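Local atomic coordinates of chitinase (Thermococcus chitonophagus, PDB entry 5XSW), a protein that probably hydrolyses chitin as an endochitinase, this chain being a part of a longer protein, with a glycan-binding pocket. Residues A[250-264]-A[292-305]. Numbering follows the deposited sequence.
Sequences FQVESGNFNQIKAYY and SPIVAAVSLTMERE. With NAG (2-acetamido-2-deoxy-beta-D-glucopyranose), chain C; PO4 (phosphate ion), chain M; PO4 (phosphate ion), chain E.
Ser299 OG donates to Asn256 OD1 at 2.7 Å, a hydrogen bond between helix 254-263 and segment 292-305. Asn256 CG lies anti to the backbone N (chi1 -179°), which carries the amide across to the serine, while ND2 of the same amide donates to a phosphate ion, probably from the crystallisation liquor, that also binds the second subunit. Gln259 NE2 grips another oxygen of that phosphate, and Ser254 and Gln259 bond to Gln259 and Ser254 of the second subunit.

Around this polar pair the packing is knobs-into-holes in both directions. Ile260 drops among Val295, Val298, Ser299 and Met302, its CD1 3.9 Å from Val295 CG1; Met302 sits among Asn256, Gln259, Ile260 and Tyr263, with CG 3.6 Å from Tyr263 CD2 at the ring edge. At the far end Tyr264 lays CD2 3.6 Å from Val298 CG1. A water 2.7 Å from Tyr264 OH donates weakly to Glu305 OE2, while the carboxylate's stronger partners are Arg106 and Tyr112.

Before the helix, Phe250 takes the CB of Ala296 over one ring face, a CH-pi contact 3.8 Å from the centroid, while its CE2 comes 3.5 Å from Pro293 CA. The chain then runs to Gln251 of the glycan pocket, whose OE1 accepts from O3 of the sugar.

This is helix-on-helix packing inside the helical, glycan-binding domain: the axes of segments 254-263 and 292-305, the latter within helix 288-311, cross at 72°, 10.2 Å apart. Helix 274-278 packs on Val252 and Val295, helix 203-214 on Phe250 and Leu300, and helix 327-338 on Val252 and Leu300.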
# COMPACT_ATOMS: atom_id res chain seq x y z
N PHE A 250 -10.79 -12.35 -2.87
CA PHE A 250 -11.14 -11.08 -2.13
C PHE A 250 -10.69 -9.81 -2.84
O PHE A 250 -11.01 -8.71 -2.39
CB PHE A 250 -10.48 -11.13 -0.75
CG PHE A 250 -11.06 -12.24 0.11
CD1 PHE A 250 -12.36 -12.09 0.64
CD2 PHE A 250 -10.36 -13.45 0.27
CE1 PHE A 250 -12.94 -13.13 1.43
CE2 PHE A 250 -10.92 -14.53 1.05
CZ PHE A 250 -12.19 -14.34 1.64
N GLN A 251 -9.88 -9.97 -3.90
CA GLN A 251 -9.37 -8.82 -4.72
C GLN A 251 -8.64 -7.84 -3.86
O GLN A 251 -8.85 -6.63 -3.92
CB GLN A 251 -10.52 -8.13 -5.49
CG GLN A 251 -11.18 -9.15 -6.50
CD GLN A 251 -10.29 -9.28 -7.79
OE1 GLN A 251 -10.27 -8.34 -8.60
NE2 GLN A 251 -9.52 -10.37 -7.93
N VAL A 252 -7.76 -8.37 -3.03
CA VAL A 252 -6.87 -7.53 -2.25
C VAL A 252 -5.67 -7.15 -3.19
O VAL A 252 -4.96 -8.04 -3.63
CB VAL A 252 -6.30 -8.27 -1.00
CG1 VAL A 252 -5.23 -7.35 -0.31
CG2 VAL A 252 -7.46 -8.64 0.00
N GLU A 253 -5.44 -5.85 -3.40
CA GLU A 253 -4.32 -5.38 -4.25
C GLU A 253 -3.00 -5.28 -3.53
O GLU A 253 -2.96 -5.23 -2.28
CB GLU A 253 -4.68 -4.01 -4.85
CG GLU A 253 -5.88 -4.16 -5.76
CD GLU A 253 -6.23 -2.87 -6.52
OE1 GLU A 253 -5.29 -2.11 -6.84
OE2 GLU A 253 -7.42 -2.62 -6.76
N SER A 254 -1.90 -5.21 -4.28
CA SER A 254 -0.64 -5.18 -3.59
C SER A 254 -0.39 -3.93 -2.74
O SER A 254 0.33 -4.05 -1.76
CB SER A 254 0.55 -5.40 -4.57
OG SER A 254 0.73 -4.29 -5.40
N GLY A 255 -0.93 -2.76 -3.08
CA GLY A 255 -0.67 -1.57 -2.26
C GLY A 255 -1.29 -1.78 -0.85
O GLY A 255 -0.64 -1.57 0.18
N ASN A 256 -2.55 -2.20 -0.80
CA ASN A 256 -3.22 -2.48 0.49
C ASN A 256 -2.52 -3.58 1.27
O ASN A 256 -2.32 -3.47 2.49
CB ASN A 256 -4.68 -2.85 0.24
CG ASN A 256 -5.46 -3.12 1.56
OD1 ASN A 256 -5.63 -4.27 1.92
ND2 ASN A 256 -5.93 -2.07 2.25
N PHE A 257 -2.05 -4.63 0.57
CA PHE A 257 -1.25 -5.69 1.22
C PHE A 257 0.01 -5.15 1.82
O PHE A 257 0.41 -5.50 2.97
CB PHE A 257 -0.91 -6.81 0.18
CG PHE A 257 -0.29 -8.02 0.78
CD1 PHE A 257 -1.10 -9.05 1.25
CD2 PHE A 257 1.10 -8.15 0.85
CE1 PHE A 257 -0.54 -10.24 1.83
CE2 PHE A 257 1.71 -9.32 1.39
CZ PHE A 257 0.90 -10.36 1.92
N ASN A 258 0.73 -4.34 1.04
CA ASN A 258 1.95 -3.71 1.54
C ASN A 258 1.67 -2.87 2.81
O ASN A 258 2.42 -2.88 3.78
CB ASN A 258 2.54 -2.80 0.41
CG ASN A 258 3.84 -2.08 0.83
OD1 ASN A 258 3.83 -1.09 1.58
ND2 ASN A 258 4.96 -2.57 0.33
N GLN A 259 0.59 -2.14 2.77
CA GLN A 259 0.25 -1.28 3.93
C GLN A 259 -0.10 -2.11 5.20
O GLN A 259 0.35 -1.81 6.34
CB GLN A 259 -0.91 -0.37 3.51
CG GLN A 259 -1.52 0.49 4.60
CD GLN A 259 -2.71 1.26 4.05
OE1 GLN A 259 -2.69 2.49 4.01
NE2 GLN A 259 -3.68 0.54 3.55
N ILE A 260 -0.89 -3.17 5.05
CA ILE A 260 -1.23 -3.93 6.28
C ILE A 260 -0.08 -4.75 6.79
O ILE A 260 0.09 -4.89 8.01
CB ILE A 260 -2.49 -4.83 6.12
CG1 ILE A 260 -2.28 -5.92 5.09
CG2 ILE A 260 -3.72 -3.96 5.82
CD1 ILE A 260 -3.57 -6.74 4.81
N LYS A 261 0.81 -5.20 5.91
CA LYS A 261 2.10 -5.70 6.35
C LYS A 261 2.89 -4.66 7.18
O LYS A 261 3.47 -4.98 8.24
CB LYS A 261 2.92 -6.13 5.09
CG LYS A 261 4.04 -6.99 5.26
CD LYS A 261 4.59 -7.39 3.82
CE LYS A 261 6.04 -7.75 4.01
NZ LYS A 261 6.56 -8.14 2.67
N ALA A 262 2.93 -3.41 6.72
CA ALA A 262 3.65 -2.38 7.50
C ALA A 262 2.98 -2.15 8.89
O ALA A 262 3.64 -1.98 9.90
CB ALA A 262 3.68 -1.01 6.72
N TYR A 263 1.66 -2.18 8.90
CA TYR A 263 0.91 -1.88 10.13
C TYR A 263 0.99 -3.02 11.13
O TYR A 263 0.84 -2.84 12.35
CB TYR A 263 -0.57 -1.60 9.83
CG TYR A 263 -0.88 -0.34 9.06
CD1 TYR A 263 0.09 0.62 8.81
CD2 TYR A 263 -2.17 -0.14 8.55
CE1 TYR A 263 -0.21 1.77 8.07
CE2 TYR A 263 -2.49 1.01 7.86
CZ TYR A 263 -1.50 1.96 7.63
OH TYR A 263 -1.87 3.08 6.92
N TYR A 264 1.21 -4.22 10.62
CA TYR A 264 1.13 -5.40 11.46
C TYR A 264 2.38 -6.25 11.41
O TYR A 264 2.35 -7.41 10.97
CB TYR A 264 -0.11 -6.21 11.08
CG TYR A 264 -1.42 -5.58 11.55
CD1 TYR A 264 -1.73 -5.55 12.93
CD2 TYR A 264 -2.32 -5.03 10.66
CE1 TYR A 264 -2.93 -4.99 13.41
CE2 TYR A 264 -3.55 -4.42 11.14
CZ TYR A 264 -3.82 -4.44 12.53
OH TYR A 264 -5.00 -3.94 12.99
N SER A 292 -5.57 -16.30 2.40
CA SER A 292 -6.25 -15.14 1.82
C SER A 292 -7.47 -14.66 2.68
O SER A 292 -7.66 -13.47 2.81
CB SER A 292 -6.69 -15.38 0.36
OG SER A 292 -7.66 -16.39 0.14
N PRO A 293 -8.28 -15.57 3.24
CA PRO A 293 -9.33 -15.01 4.12
C PRO A 293 -8.78 -14.35 5.39
O PRO A 293 -9.36 -13.36 5.86
CB PRO A 293 -10.23 -16.25 4.44
CG PRO A 293 -9.27 -17.45 4.22
CD PRO A 293 -8.49 -17.01 2.99
N ILE A 294 -7.65 -14.80 5.90
CA ILE A 294 -7.04 -14.10 7.03
C ILE A 294 -6.51 -12.72 6.63
O ILE A 294 -6.71 -11.71 7.33
CB ILE A 294 -5.92 -15.00 7.63
CG1 ILE A 294 -6.61 -16.22 8.27
CG2 ILE A 294 -5.10 -14.21 8.68
CD1 ILE A 294 -5.67 -17.47 8.28
N VAL A 295 -5.88 -12.63 5.45
CA VAL A 295 -5.45 -11.32 4.94
C VAL A 295 -6.65 -10.36 4.76
O VAL A 295 -6.57 -9.23 5.17
CB VAL A 295 -4.68 -11.46 3.58
CG1 VAL A 295 -4.32 -10.08 2.96
CG2 VAL A 295 -3.42 -12.29 3.83
N ALA A 296 -7.71 -10.82 4.13
CA ALA A 296 -8.89 -10.00 3.97
C ALA A 296 -9.44 -9.52 5.33
O ALA A 296 -9.77 -8.34 5.48
CB ALA A 296 -10.00 -10.75 3.18
N ALA A 297 -9.50 -10.44 6.29
CA ALA A 297 -9.95 -10.09 7.67
C ALA A 297 -9.05 -9.01 8.31
O ALA A 297 -9.52 -8.09 8.90
CB ALA A 297 -9.97 -11.35 8.53
N VAL A 298 -7.73 -9.13 8.17
CA VAL A 298 -6.83 -8.12 8.70
C VAL A 298 -7.01 -6.79 7.98
O VAL A 298 -6.96 -5.75 8.62
CB VAL A 298 -5.34 -8.59 8.63
CG1 VAL A 298 -4.34 -7.47 9.02
CG2 VAL A 298 -5.17 -9.86 9.58
N SER A 299 -7.24 -6.83 6.67
CA SER A 299 -7.48 -5.59 5.94
C SER A 299 -8.74 -4.85 6.44
O SER A 299 -8.75 -3.62 6.58
CB SER A 299 -7.64 -5.89 4.43
OG SER A 299 -7.62 -4.66 3.70
N LEU A 300 -9.81 -5.60 6.64
CA LEU A 300 -11.04 -5.07 7.20
C LEU A 300 -10.84 -4.58 8.62
O LEU A 300 -11.32 -3.52 9.01
CB LEU A 300 -12.13 -6.13 7.15
CG LEU A 300 -12.57 -6.51 5.75
CD1 LEU A 300 -13.20 -7.89 5.73
CD2 LEU A 300 -13.53 -5.47 5.21
N THR A 301 -10.07 -5.34 9.38
CA THR A 301 -9.77 -5.01 10.76
C THR A 301 -9.03 -3.69 10.80
O THR A 301 -9.28 -2.87 11.66
CB THR A 301 -8.93 -6.11 11.42
OG1 THR A 301 -9.73 -7.28 11.57
CG2 THR A 301 -8.42 -5.66 12.77
N MET A 302 -8.15 -3.47 9.84
CA MET A 302 -7.37 -2.26 9.78
C MET A 302 -8.29 -1.05 9.66
O MET A 302 -8.06 -0.05 10.29
CB MET A 302 -6.41 -2.30 8.60
CG MET A 302 -5.68 -0.99 8.33
SD MET A 302 -6.61 0.16 7.31
CE MET A 302 -6.35 -0.56 5.69
N GLU A 303 -9.33 -1.15 8.85
CA GLU A 303 -10.24 -0.03 8.69
C GLU A 303 -10.90 0.31 10.03
O GLU A 303 -10.93 1.46 10.43
CB GLU A 303 -11.33 -0.36 7.69
CG GLU A 303 -10.86 -0.77 6.31
CD GLU A 303 -12.01 -1.23 5.44
OE1 GLU A 303 -13.09 -0.64 5.54
OE2 GLU A 303 -11.84 -2.19 4.67
N ARG A 304 -11.37 -0.72 10.72
CA ARG A 304 -12.05 -0.55 11.99
C ARG A 304 -11.13 0.03 13.04
O ARG A 304 -11.50 0.94 13.75
CB ARG A 304 -12.63 -1.88 12.46
CG ARG A 304 -13.59 -1.77 13.63
CD ARG A 304 -14.51 -2.98 13.68
NE ARG A 304 -15.39 -3.00 14.84
CZ ARG A 304 -15.10 -3.58 15.99
NH1 ARG A 304 -13.93 -4.17 16.17
NH2 ARG A 304 -15.97 -3.57 16.97
N GLU A 305 -9.91 -0.50 13.10
CA GLU A 305 -8.88 -0.00 14.01
C GLU A 305 -8.53 1.44 13.72
O GLU A 305 -8.28 2.24 14.66
CB GLU A 305 -7.60 -0.87 13.98
CG GLU A 305 -7.75 -2.34 14.59
CD GLU A 305 -7.46 -2.42 16.12
OE1 GLU A 305 -7.14 -1.36 16.71
OE2 GLU A 305 -7.48 -3.56 16.70
C1 NAG C . -15.46 -6.98 -9.42
C2 NAG C . -13.99 -6.93 -9.57
C3 NAG C . -13.33 -6.33 -8.34
C4 NAG C . -13.93 -5.01 -7.95
C5 NAG C . -15.38 -5.18 -7.78
C6 NAG C . -15.98 -3.83 -7.47
C7 NAG C . -12.66 -8.63 -10.90
C8 NAG C . -12.15 -10.08 -11.04
N2 NAG C . -13.49 -8.30 -9.81
O3 NAG C . -11.91 -6.16 -8.51
O4 NAG C . -13.47 -4.61 -6.64
O5 NAG C . -16.00 -5.67 -9.02
O6 NAG C . -17.38 -4.11 -7.46
O7 NAG C . -12.36 -7.72 -11.68
P PO4 M . -0.95 -1.35 -6.60
O1 PO4 M . -1.51 -2.61 -6.02
O2 PO4 M . -1.34 -1.31 -8.05
O3 PO4 M . 0.56 -1.33 -6.60
O4 PO4 M . -1.56 -0.23 -5.85
P PO4 E . -6.47 1.82 1.80
O1 PO4 E . -6.06 0.74 0.87
O2 PO4 E . -5.99 1.67 3.21
O3 PO4 E . -5.95 3.10 1.19
O4 PO4 E . -7.92 1.93 2.02
O HOH W 1 -5.46 -4.78 15.47